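Local structure of putative alpha-galactosidase (Bacteroides fragilis, 4NZJ) at residues Ile33-Ser36 and Pro40-Trp43; Thr74-Ala77 and Gly82-Val85; Leu6-Gly11 and Arg132-Ser137; Glu50-Asp55 and Gly59-Val64. The protein probably hydrolyses terminal, non-reducing alpha-D-galactose residues from alpha-D-galactosides, as a glycoside hydrolase family 27 enzyme built round a TIM barrel. One frame throughout, in Å; residues are numbered along the deposited sequence. Where two conformers were deposited one is given.

Contact 1 of 4, residues Ile33-Ser36 and Pro40-Trp43; sequences IPTS and PMQW
Ile-33 and Trp-43 lie 8.5 Å apart from CA to CA, and Thr-35 and Met-41 a similar distance, so side chains rather than backbone bonds join these segments. Strand 28-36 ends in one sheet of the N-terminal Ig-like domain and strand 42-46 starts in the other; this contact crosses the interior between them. The indole N-H of Trp-43 carries it: NE1 donates to Thr-35 OG1 at 2.9 Å, nearly straight at 163°, with the oxygen lying in the ring plane at its edge. Thr-35 OG1 sits beside its own backbone N (chi1 -43°), which turns the hydroxyl back along its strand, where it donates to Ile-33 O at 2.7 Å from above the carbonyl plane. Ile-33 CD1 approaches the ring obliquely and packs 3.9 Å from Trp-43 CD1. In the conformer given, Met-41, a selenomethionine, lays CG over one face of the indole and bends CE toward Thr-35 CG2; both placements are tentative, since a second conformer was deposited. Ala-77, from the strand beside 42-46, packs against both Thr-35 and Trp-43. With one hydroxyl accepting from the indole and giving its proton to a carbonyl, the buried Trp-43 NE1 is satisfied, and the bond would limit how far the ring can turn in this buried position.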
loop_
_atom_site.group_PDB
_atom_site.type_symbol
_atom_site.label_atom_id
_atom_site.label_comp_id
_atom_site.label_asym_id
_atom_site.label_seq_id
_atom_site.Cartn_x
_atom_site.Cartn_y
_atom_site.Cartn_z
ATOM N N ILE A 33 7.163 0.390 14.589
ATOM C CA ILE A 33 6.016 -0.357 15.090
ATOM C C ILE A 33 4.800 0.574 15.115
ATOM O O ILE A 33 4.717 1.448 15.975
ATOM C CB ILE A 33 6.277 -0.917 16.496
ATOM C CG1 ILE A 33 7.514 -1.829 16.489
ATOM C CG2 ILE A 33 5.045 -1.666 17.002
ATOM C CD1 ILE A 33 8.098 -2.068 17.865
ATOM N N PRO A 34 3.856 0.404 14.167
ATOM C CA PRO A 34 2.749 1.354 14.116
ATOM C C PRO A 34 1.851 1.176 15.328
ATOM O O PRO A 34 1.326 0.087 15.553
ATOM C CB PRO A 34 2.015 0.983 12.815
ATOM C CG PRO A 34 2.912 0.023 12.095
ATOM C CD PRO A 34 3.661 -0.676 13.187
ATOM N N THR A 35 1.702 2.235 16.117
ATOM C CA THR A 35 1.065 2.125 17.426
ATOM C C THR A 35 0.139 3.300 17.721
ATOM O O THR A 35 0.587 4.443 17.834
ATOM C CB THR A 35 2.122 2.028 18.550
ATOM O OG1 THR A 35 3.171 1.138 18.152
ATOM C CG2 THR A 35 1.506 1.519 19.828
ATOM N N SER A 36 -1.154 3.014 17.847
ATOM C CA SER A 36 -2.111 4.022 18.273
ATOM C C SER A 36 -2.049 4.173 19.788
ATOM O O SER A 36 -1.597 3.268 20.489
ATOM C CB SER A 36 -3.526 3.641 17.836
ATOM O OG SER A 36 -3.611 3.531 16.431
ATOM N N PRO A 40 3.240 10.244 26.012
ATOM C CA PRO A 40 4.414 9.498 25.538
ATOM C C PRO A 40 4.242 7.976 25.562
ATOM O O PRO A 40 3.443 7.443 26.339
ATOM C CB PRO A 40 5.526 9.935 26.499
ATOM C CG PRO A 40 4.816 10.333 27.738
ATOM C CD PRO A 40 3.508 10.919 27.296
HETATM N N MSE A 41 5.004 7.306 24.702
HETATM C CA MSE A 41 4.898 5.859 24.501
HETATM C C MSE A 41 6.258 5.234 24.663
HETATM O O MSE A 41 7.269 5.836 24.310
HETATM C CB MSE A 41 4.354 5.655 23.083
HETATM C CG MSE A 41 4.083 4.206 22.672
HETATM SE SE MSE A 41 2.421 3.511 23.471
HETATM C CE MSE A 41 1.113 4.430 22.319
ATOM N N GLN A 42 6.285 4.014 25.194
ATOM C CA GLN A 42 7.518 3.242 25.321
ATOM C C GLN A 42 7.308 1.864 24.705
ATOM O O GLN A 42 6.268 1.237 24.915
ATOM C CB GLN A 42 7.919 3.104 26.790
ATOM C CG GLN A 42 9.036 2.101 27.041
ATOM C CD GLN A 42 9.550 2.142 28.464
ATOM O OE1 GLN A 42 9.350 1.201 29.230
ATOM N NE2 GLN A 42 10.210 3.238 28.827
ATOM N N TRP A 43 8.302 1.396 23.958
ATOM C CA TRP A 43 8.242 0.086 23.315
ATOM C C TRP A 43 9.313 -0.854 23.855
ATOM O O TRP A 43 10.388 -0.416 24.273
ATOM C CB TRP A 43 8.463 0.228 21.817
ATOM C CG TRP A 43 7.362 0.883 21.055
ATOM C CD1 TRP A 43 6.327 0.263 20.420
ATOM C CD2 TRP A 43 7.212 2.283 20.799
ATOM N NE1 TRP A 43 5.532 1.191 19.791
ATOM C CE2 TRP A 43 6.052 2.440 20.009
ATOM C CE3 TRP A 43 7.940 3.421 21.163
ATOM C CZ2 TRP A 43 5.603 3.692 19.575
ATOM C CZ3 TRP A 43 7.491 4.668 20.735
ATOM C CH2 TRP A 43 6.333 4.790 19.945
#

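Contact 2 of 4, residues Thr74-Ala77 and Gly82-Val85; sequences TLKA and GVSV
The beta hairpin of strands 69-79 and 82-92 lies in one sheet of the Ig-like domain, and here, near its turn, Ala-77 pairs with Ser-84. The two short strand axes come within 4.7 Å and run antiparallel at 160°. Ala-77 and Ser-84 form a hydrogen-bonded pair: Ala-77 N donates to Ser-84 O and Ser-84 N to Ala-77 O, each over 2.9 Å. Lys-76 and Val-85 make the adjoining non-hydrogen-bonded pair, where Val-85 CA approaches Leu-75 O to 3.2 Å in a CA-H...O contact. Ala-77 and Ser-84 point to the buried face. There Ala-77 packs on Ile-15, while Ser-84 OG is hydrogen-bonded to the backbone N of that same residue, tying the hairpin to strand 14-15 of the facing sheet.

On the other face Lys-76 and Val-85 meet near solvent. The lysine is fully extended, with CG anti to the backbone N (chi1 -173°), and its aliphatic chain runs past both valines: CG is 4.1 Å from Val-85 CG2, and CE equally far from Val-83 CG1. The ammonium end carries on to a salt bridge with Glu-78 on its own strand. Thr-74 turns its methyl across the strands while its hydroxyl bonds to Gln-87, and that methyl is pressed tightly: Thr-74 CG2 stands 3.5 Å from Val-85 CG1.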
loop_
_atom_site.group_PDB
_atom_site.type_symbol
_atom_site.label_atom_id
_atom_site.label_comp_id
_atom_site.label_asym_id
_atom_site.label_seq_id
_atom_site.Cartn_x
_atom_site.Cartn_y
_atom_site.Cartn_z
ATOM N N THR A 74 7.763 -10.927 20.255
ATOM C CA THR A 74 6.646 -10.390 21.024
ATOM C C THR A 74 6.907 -8.916 21.317
ATOM O O THR A 74 7.855 -8.579 22.021
ATOM C CB THR A 74 6.428 -11.179 22.323
ATOM O OG1 THR A 74 6.209 -12.555 21.998
ATOM C CG2 THR A 74 5.221 -10.646 23.090
ATOM N N LEU A 75 6.071 -8.049 20.753
ATOM C CA LEU A 75 6.208 -6.606 20.920
ATOM C C LEU A 75 5.299 -6.115 22.023
ATOM O O LEU A 75 4.196 -6.626 22.201
ATOM C CB LEU A 75 5.842 -5.876 19.633
ATOM C CG LEU A 75 6.572 -6.301 18.363
ATOM C CD1 LEU A 75 6.002 -5.570 17.162
ATOM C CD2 LEU A 75 8.065 -6.054 18.506
ATOM N N LYS A 76 5.760 -5.096 22.739
ATOM C CA LYS A 76 4.990 -4.477 23.803
ATOM C C LYS A 76 5.082 -2.959 23.680
ATOM O O LYS A 76 6.164 -2.411 23.489
ATOM C CB LYS A 76 5.521 -4.933 25.161
ATOM C CG LYS A 76 4.699 -4.476 26.349
ATOM C CD LYS A 76 5.279 -5.040 27.636
ATOM C CE LYS A 76 4.453 -4.639 28.845
ATOM N NZ LYS A 76 5.173 -4.903 30.122
ATOM N N ALA A 77 3.934 -2.294 23.758
ATOM C CA ALA A 77 3.868 -0.842 23.791
ATOM C C ALA A 77 3.170 -0.460 25.079
ATOM O O ALA A 77 2.168 -1.079 25.434
ATOM C CB ALA A 77 3.096 -0.320 22.593
ATOM N N GLY A 82 -2.127 2.110 29.717
ATOM C CA GLY A 82 -2.072 0.647 29.617
ATOM C C GLY A 82 -1.005 0.098 28.688
ATOM O O GLY A 82 -0.041 0.793 28.354
ATOM N N VAL A 83 -1.193 -1.157 28.274
ATOM C CA VAL A 83 -0.227 -1.867 27.436
ATOM C C VAL A 83 -0.899 -2.618 26.287
ATOM O O VAL A 83 -2.062 -3.018 26.383
ATOM C CB VAL A 83 0.617 -2.875 28.257
ATOM C CG1 VAL A 83 1.252 -2.192 29.459
ATOM C CG2 VAL A 83 -0.222 -4.069 28.698
ATOM N N SER A 84 -0.150 -2.792 25.202
ATOM C CA SER A 84 -0.558 -3.619 24.076
ATOM C C SER A 84 0.578 -4.598 23.827
ATOM O O SER A 84 1.739 -4.189 23.758
ATOM C CB SER A 84 -0.794 -2.758 22.830
ATOM O OG SER A 84 -1.099 -3.539 21.677
ATOM N N VAL A 85 0.244 -5.880 23.715
ATOM C CA VAL A 85 1.218 -6.919 23.397
ATOM C C VAL A 85 0.770 -7.607 22.118
ATOM O O VAL A 85 -0.379 -8.029 22.011
ATOM C CB VAL A 85 1.349 -7.952 24.534
ATOM C CG1 VAL A 85 2.309 -9.068 24.144
ATOM C CG2 VAL A 85 1.813 -7.269 25.813
#

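Contact 3 of 4, residues Leu6-Gly11 and Arg132-Ser137; sequences LKVFEG and RDLGYS
Asp-133 OD1 is gripped by three groups of the Ig-like domain, in a salt bridge from Arg-39 NH2 and hydrogen bonds with Tyr-32 OH and Thr-35 N, while its partner oxygen OD2 faces Phe-9. This is an interdomain seam: Asp-133 sits in the loop that leads from helix 116-128 into strand 138-140 of the TIM barrel, and Phe-9 belongs to a type I beta turn, Lys-7 to Glu-10, ahead of strand 14-15. So many donors on OD1 probably hold the carboxylate in its charged form and fix its rotation. OD2 then meets the Phe-9 ring at its edge and in its plane, 3.3 Å from CE1, with the ring and carboxylate planes at 90°. A carboxylate oxygen directed at the rim, where the ring hydrogens lie, is probably electrostatically favourable. No hydrogen bond links the two segments directly.

The turn itself is held by Glu-10, whose OE2 takes the backbone N-H of Lys-7 at 2.9 Å, on the anti side and tilted somewhat out of the carboxylate plane. Asp-133 O, for its part, accepts from Asn-16 ND2, another tie to the small domain. Val-8 divides its two methyls between the turn and the barrel loop. CG1 lies 3.5 Å above one face of the Phe-9 ring, toward its rim. CG2, placed anti to the backbone N, reaches the barrel loop instead and packs 3.6 Å from Leu-134 CD2.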
loop_
_atom_site.group_PDB
_atom_site.type_symbol
_atom_site.label_atom_id
_atom_site.label_comp_id
_atom_site.label_asym_id
_atom_site.label_seq_id
_atom_site.Cartn_x
_atom_site.Cartn_y
_atom_site.Cartn_z
ATOM N N LEU A 6 -11.996 5.460 19.426
ATOM C CA LEU A 6 -10.787 6.126 19.915
ATOM C C LEU A 6 -9.954 6.641 18.746
ATOM O O LEU A 6 -9.694 5.909 17.792
ATOM C CB LEU A 6 -9.936 5.172 20.760
ATOM C CG LEU A 6 -10.498 4.765 22.123
ATOM C CD1 LEU A 6 -9.712 3.590 22.686
ATOM C CD2 LEU A 6 -10.482 5.942 23.090
ATOM N N LYS A 7 -9.551 7.905 18.828
ATOM C CA LYS A 7 -8.664 8.503 17.837
ATOM C C LYS A 7 -7.252 7.928 17.950
ATOM O O LYS A 7 -6.917 7.252 18.928
ATOM C CB LYS A 7 -8.637 10.026 17.985
ATOM C CG LYS A 7 -9.979 10.683 17.694
ATOM C CD LYS A 7 -9.904 12.196 17.802
ATOM C CE LYS A 7 -11.244 12.838 17.472
ATOM N NZ LYS A 7 -11.171 14.326 17.445
ATOM N N VAL A 8 -6.436 8.210 16.942
ATOM C CA VAL A 8 -5.122 7.581 16.807
ATOM C C VAL A 8 -4.172 7.867 17.978
ATOM O O VAL A 8 -3.403 6.990 18.361
ATOM C CB VAL A 8 -4.455 7.936 15.447
ATOM C CG1 VAL A 8 -4.128 9.418 15.347
ATOM C CG2 VAL A 8 -3.205 7.096 15.223
ATOM N N PHE A 9 -4.227 9.070 18.549
ATOM C CA PHE A 9 -3.342 9.420 19.660
ATOM C C PHE A 9 -4.075 9.564 20.992
ATOM O O PHE A 9 -3.719 10.399 21.821
ATOM C CB PHE A 9 -2.541 10.681 19.334
ATOM C CG PHE A 9 -1.692 10.543 18.102
ATOM C CD1 PHE A 9 -0.793 9.490 17.982
ATOM C CD2 PHE A 9 -1.790 11.457 17.064
ATOM C CE1 PHE A 9 -0.012 9.347 16.850
ATOM C CE2 PHE A 9 -1.007 11.317 15.925
ATOM C CZ PHE A 9 -0.117 10.263 15.820
ATOM N N GLU A 10 -5.085 8.734 21.205
ATOM C CA GLU A 10 -5.730 8.679 22.515
ATOM C C GLU A 10 -5.964 7.242 22.951
ATOM O O GLU A 10 -6.032 6.333 22.126
ATOM C CB GLU A 10 -7.037 9.476 22.521
ATOM C CG GLU A 10 -8.154 8.888 21.677
ATOM C CD GLU A 10 -9.495 9.567 21.917
ATOM O OE1 GLU A 10 -9.826 9.868 23.084
ATOM O OE2 GLU A 10 -10.229 9.788 20.930
ATOM N N GLY A 11 -6.077 7.051 24.263
ATOM C CA GLY A 11 -6.348 5.741 24.830
ATOM C C GLY A 11 -5.101 4.915 25.072
ATOM O O GLY A 11 -3.971 5.382 24.881
ATOM N N ARG A 132 1.658 7.269 9.899
ATOM C CA ARG A 132 2.752 6.362 10.254
ATOM C C ARG A 132 2.294 5.307 11.265
ATOM O O ARG A 132 2.667 4.137 11.166
ATOM C CB ARG A 132 3.968 7.120 10.779
ATOM C CG ARG A 132 5.187 6.225 10.957
ATOM C CD ARG A 132 6.401 6.952 11.518
ATOM N NE ARG A 132 6.182 7.416 12.883
ATOM C CZ ARG A 132 7.145 7.837 13.702
ATOM N NH1 ARG A 132 8.414 7.858 13.307
ATOM N NH2 ARG A 132 6.837 8.237 14.928
ATOM N N ASP A 133 1.445 5.701 12.209
ATOM C CA ASP A 133 0.976 4.759 13.230
ATOM C C ASP A 133 -0.098 3.787 12.767
ATOM O O ASP A 133 -0.445 2.863 13.502
ATOM C CB ASP A 133 0.560 5.510 14.486
ATOM C CG ASP A 133 1.752 6.020 15.228
ATOM O OD1 ASP A 133 2.537 5.169 15.685
ATOM O OD2 ASP A 133 1.941 7.251 15.304
ATOM N N LEU A 134 -0.605 3.982 11.551
ATOM C CA LEU A 134 -1.514 3.016 10.939
ATOM C C LEU A 134 -0.835 2.171 9.862
ATOM O O LEU A 134 -1.500 1.376 9.200
ATOM C CB LEU A 134 -2.773 3.710 10.388
ATOM C CG LEU A 134 -3.961 3.804 11.353
ATOM C CD1 LEU A 134 -4.493 2.430 11.744
ATOM C CD2 LEU A 134 -3.589 4.606 12.585
ATOM N N GLY A 135 0.479 2.338 9.694
ATOM C CA GLY A 135 1.272 1.452 8.835
ATOM C C GLY A 135 1.780 2.050 7.535
ATOM O O GLY A 135 2.517 1.392 6.798
ATOM N N TYR A 136 1.398 3.291 7.241
ATOM C CA TYR A 136 1.892 3.964 6.036
ATOM C C TYR A 136 3.385 4.216 6.216
ATOM O O TYR A 136 3.788 4.910 7.156
ATOM C CB TYR A 136 1.143 5.272 5.793
ATOM C CG TYR A 136 -0.320 5.090 5.437
ATOM C CD1 TYR A 136 -0.726 4.952 4.114
ATOM C CD2 TYR A 136 -1.304 5.070 6.422
ATOM C CE1 TYR A 136 -2.062 4.803 3.787
ATOM C CE2 TYR A 136 -2.640 4.910 6.104
ATOM C CZ TYR A 136 -3.016 4.777 4.786
ATOM O OH TYR A 136 -4.348 4.621 4.473
ATOM N N SER A 137 4.201 3.619 5.349
ATOM C CA SER A 137 5.659 3.658 5.531
ATOM C C SER A 137 6.466 4.110 4.306
ATOM O O SER A 137 7.602 4.578 4.463
ATOM C CB SER A 137 6.157 2.288 6.008
ATOM O OG SER A 137 5.890 1.270 5.053
#

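Contact 4 of 4, residues Glu50-Asp55 and Gly59-Val64; sequences EGLELD and GIISGV
Glu-53 and Ser-62 form the central hydrogen-bonded pair of this antiparallel hairpin, donating N to O over 2.9 Å in both directions. At the open end of the hairpin Val-64 N reaches Gly-51 O at 2.9 Å, but from well above the carbonyl plane and with a more bent N-H...O angle of 146°. Toward the turn, Gly-59 N closes back on Asp-55 O at the same length; inside that turn Asp-55 OD1 takes the backbone N-H of Lys-57.

Weaker CA-H...O contacts fill in between these bonds. Gly-63 CA lies 3.2 Å from Gly-51 O and Ile-61 CA 3.3 Å from Glu-53 O. Gly-51 and Gly-63, without side chains, let the backbones come close here, and Leu-52 CD2 lies against the backbone of Gly-63.

Across the two strands, the apolar side-chain contacts lie on the face that carries Leu-54 and Ile-61. Ile-61 lies between two leucines, its CG2 4.0 Å from Leu-52 CD1 and its CG1 3.9 Å from Leu-54 CD1. Leu-54 sets CG anti to the backbone N (chi1 170°), which lets CD1 lean over the neighbouring strand. Glu-53 and Ser-62 take the opposite face.

Within its sheet, strand 52-55 is the outermost, and strand 60-64 lies between it and strand 28-36, bonded to Phe-31 and Phe-29. Leu-52 and Ile-61 point across the sandwich onto Ile-90 and Leu-88 of strand 82-92.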
loop_
_atom_site.group_PDB
_atom_site.type_symbol
_atom_site.label_atom_id
_atom_site.label_comp_id
_atom_site.label_asym_id
_atom_site.label_seq_id
_atom_site.Cartn_x
_atom_site.Cartn_y
_atom_site.Cartn_z
ATOM N N GLU A 50 19.033 -11.708 16.955
ATOM C CA GLU A 50 20.371 -11.157 16.824
ATOM C C GLU A 50 20.516 -10.510 15.452
ATOM O O GLU A 50 20.137 -11.097 14.437
ATOM C CB GLU A 50 21.402 -12.272 16.997
ATOM C CG GLU A 50 22.846 -11.864 16.778
ATOM C CD GLU A 50 23.804 -13.019 17.021
ATOM O OE1 GLU A 50 23.565 -13.815 17.950
ATOM O OE2 GLU A 50 24.794 -13.138 16.278
ATOM N N GLY A 51 21.066 -9.301 15.430
ATOM C CA GLY A 51 21.161 -8.511 14.210
ATOM C C GLY A 51 20.277 -7.281 14.268
ATOM O O GLY A 51 20.554 -6.282 13.601
ATOM N N LEU A 52 19.211 -7.356 15.067
ATOM C CA LEU A 52 18.257 -6.264 15.199
ATOM C C LEU A 52 18.261 -5.698 16.608
ATOM O O LEU A 52 18.599 -6.386 17.569
ATOM C CB LEU A 52 16.841 -6.730 14.851
ATOM C CG LEU A 52 16.645 -7.291 13.440
ATOM C CD1 LEU A 52 15.197 -7.711 13.233
ATOM C CD2 LEU A 52 17.065 -6.277 12.386
ATOM N N GLU A 53 17.882 -4.429 16.702
ATOM C CA GLU A 53 17.716 -3.753 17.976
ATOM C C GLU A 53 16.493 -2.851 17.906
ATOM O O GLU A 53 16.173 -2.315 16.845
ATOM C CB GLU A 53 18.949 -2.920 18.306
ATOM C CG GLU A 53 18.980 -2.423 19.736
ATOM C CD GLU A 53 20.260 -1.684 20.060
ATOM O OE1 GLU A 53 20.557 -0.680 19.373
ATOM O OE2 GLU A 53 20.963 -2.107 20.997
ATOM N N LEU A 54 15.822 -2.702 19.046
ATOM C CA LEU A 54 14.653 -1.844 19.166
ATOM C C LEU A 54 14.999 -0.632 20.015
ATOM O O LEU A 54 15.483 -0.766 21.136
ATOM C CB LEU A 54 13.497 -2.617 19.804
ATOM C CG LEU A 54 12.250 -1.828 20.225
ATOM C CD1 LEU A 54 11.631 -1.088 19.052
ATOM C CD2 LEU A 54 11.240 -2.774 20.863
ATOM N N ASP A 55 14.752 0.550 19.463
ATOM C CA ASP A 55 14.854 1.795 20.199
ATOM C C ASP A 55 13.549 1.989 20.979
ATOM O O ASP A 55 12.492 2.227 20.382
ATOM C CB ASP A 55 15.097 2.936 19.213
ATOM C CG ASP A 55 15.376 4.267 19.889
ATOM O OD1 ASP A 55 14.835 4.541 20.980
ATOM O OD2 ASP A 55 16.137 5.057 19.294
ATOM N N GLY A 59 10.320 3.518 18.876
ATOM C CA GLY A 59 9.531 2.416 18.332
ATOM C C GLY A 59 10.085 1.812 17.051
ATOM O O GLY A 59 9.378 1.079 16.363
ATOM N N ILE A 60 11.349 2.096 16.733
ATOM C CA ILE A 60 11.957 1.608 15.497
ATOM C C ILE A 60 12.864 0.406 15.747
ATOM O O ILE A 60 13.778 0.465 16.568
ATOM C CB ILE A 60 12.761 2.711 14.786
ATOM C CG1 ILE A 60 11.833 3.873 14.408
ATOM C CG2 ILE A 60 13.466 2.146 13.553
ATOM C CD1 ILE A 60 12.553 5.111 13.915
ATOM N N ILE A 61 12.583 -0.680 15.034
ATOM C CA ILE A 61 13.454 -1.849 14.983
ATOM C C ILE A 61 14.395 -1.660 13.803
ATOM O O ILE A 61 13.942 -1.420 12.685
ATOM C CB ILE A 61 12.652 -3.140 14.747
ATOM C CG1 ILE A 61 11.643 -3.366 15.874
ATOM C CG2 ILE A 61 13.589 -4.335 14.597
ATOM C CD1 ILE A 61 10.666 -4.491 15.598
ATOM N N SER A 62 15.698 -1.780 14.035
ATOM C CA SER A 62 16.662 -1.626 12.948
ATOM C C SER A 62 17.851 -2.553 13.099
ATOM O O SER A 62 18.141 -3.039 14.191
ATOM C CB SER A 62 17.148 -0.179 12.864
ATOM O OG SER A 62 17.894 0.174 14.006
ATOM N N GLY A 63 18.533 -2.792 11.983
ATOM C CA GLY A 63 19.739 -3.613 11.969
ATOM C C GLY A 63 19.867 -4.392 10.677
ATOM O O GLY A 63 19.384 -3.951 9.629
ATOM N N VAL A 64 20.529 -5.543 10.763
ATOM C CA VAL A 64 20.711 -6.449 9.636
ATOM C C VAL A 64 20.608 -7.889 10.130
ATOM O O VAL A 64 21.247 -8.247 11.113
ATOM C CB VAL A 64 22.097 -6.254 8.978
ATOM C CG1 VAL A 64 22.313 -7.275 7.867
ATOM C CG2 VAL A 64 22.245 -4.836 8.437
#

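Overall arrangement
Contacts 1, 2 and 4 build one Ig-like sandwich. Contact 4 lies in one sheet and contact 2 in the other, their centres about 17 Å apart, and contact 1 bridges the two sheets: its centre is about 9 Å from that of contact 2 and 15 Å from that of contact 4. Ile-33 N bonds to Gly-59 O at 2.9 Å, and Leu-75 CD2 packs 4.2 Å from Ile-61 CD1. Contact 3, its centre about 9 Å from that of contact 1, joins this domain to the barrel. The barrel loop there leads into a strand, hence lies opposite the strand C-terminal ends, where TIM-barrel enzymes carry their active sites.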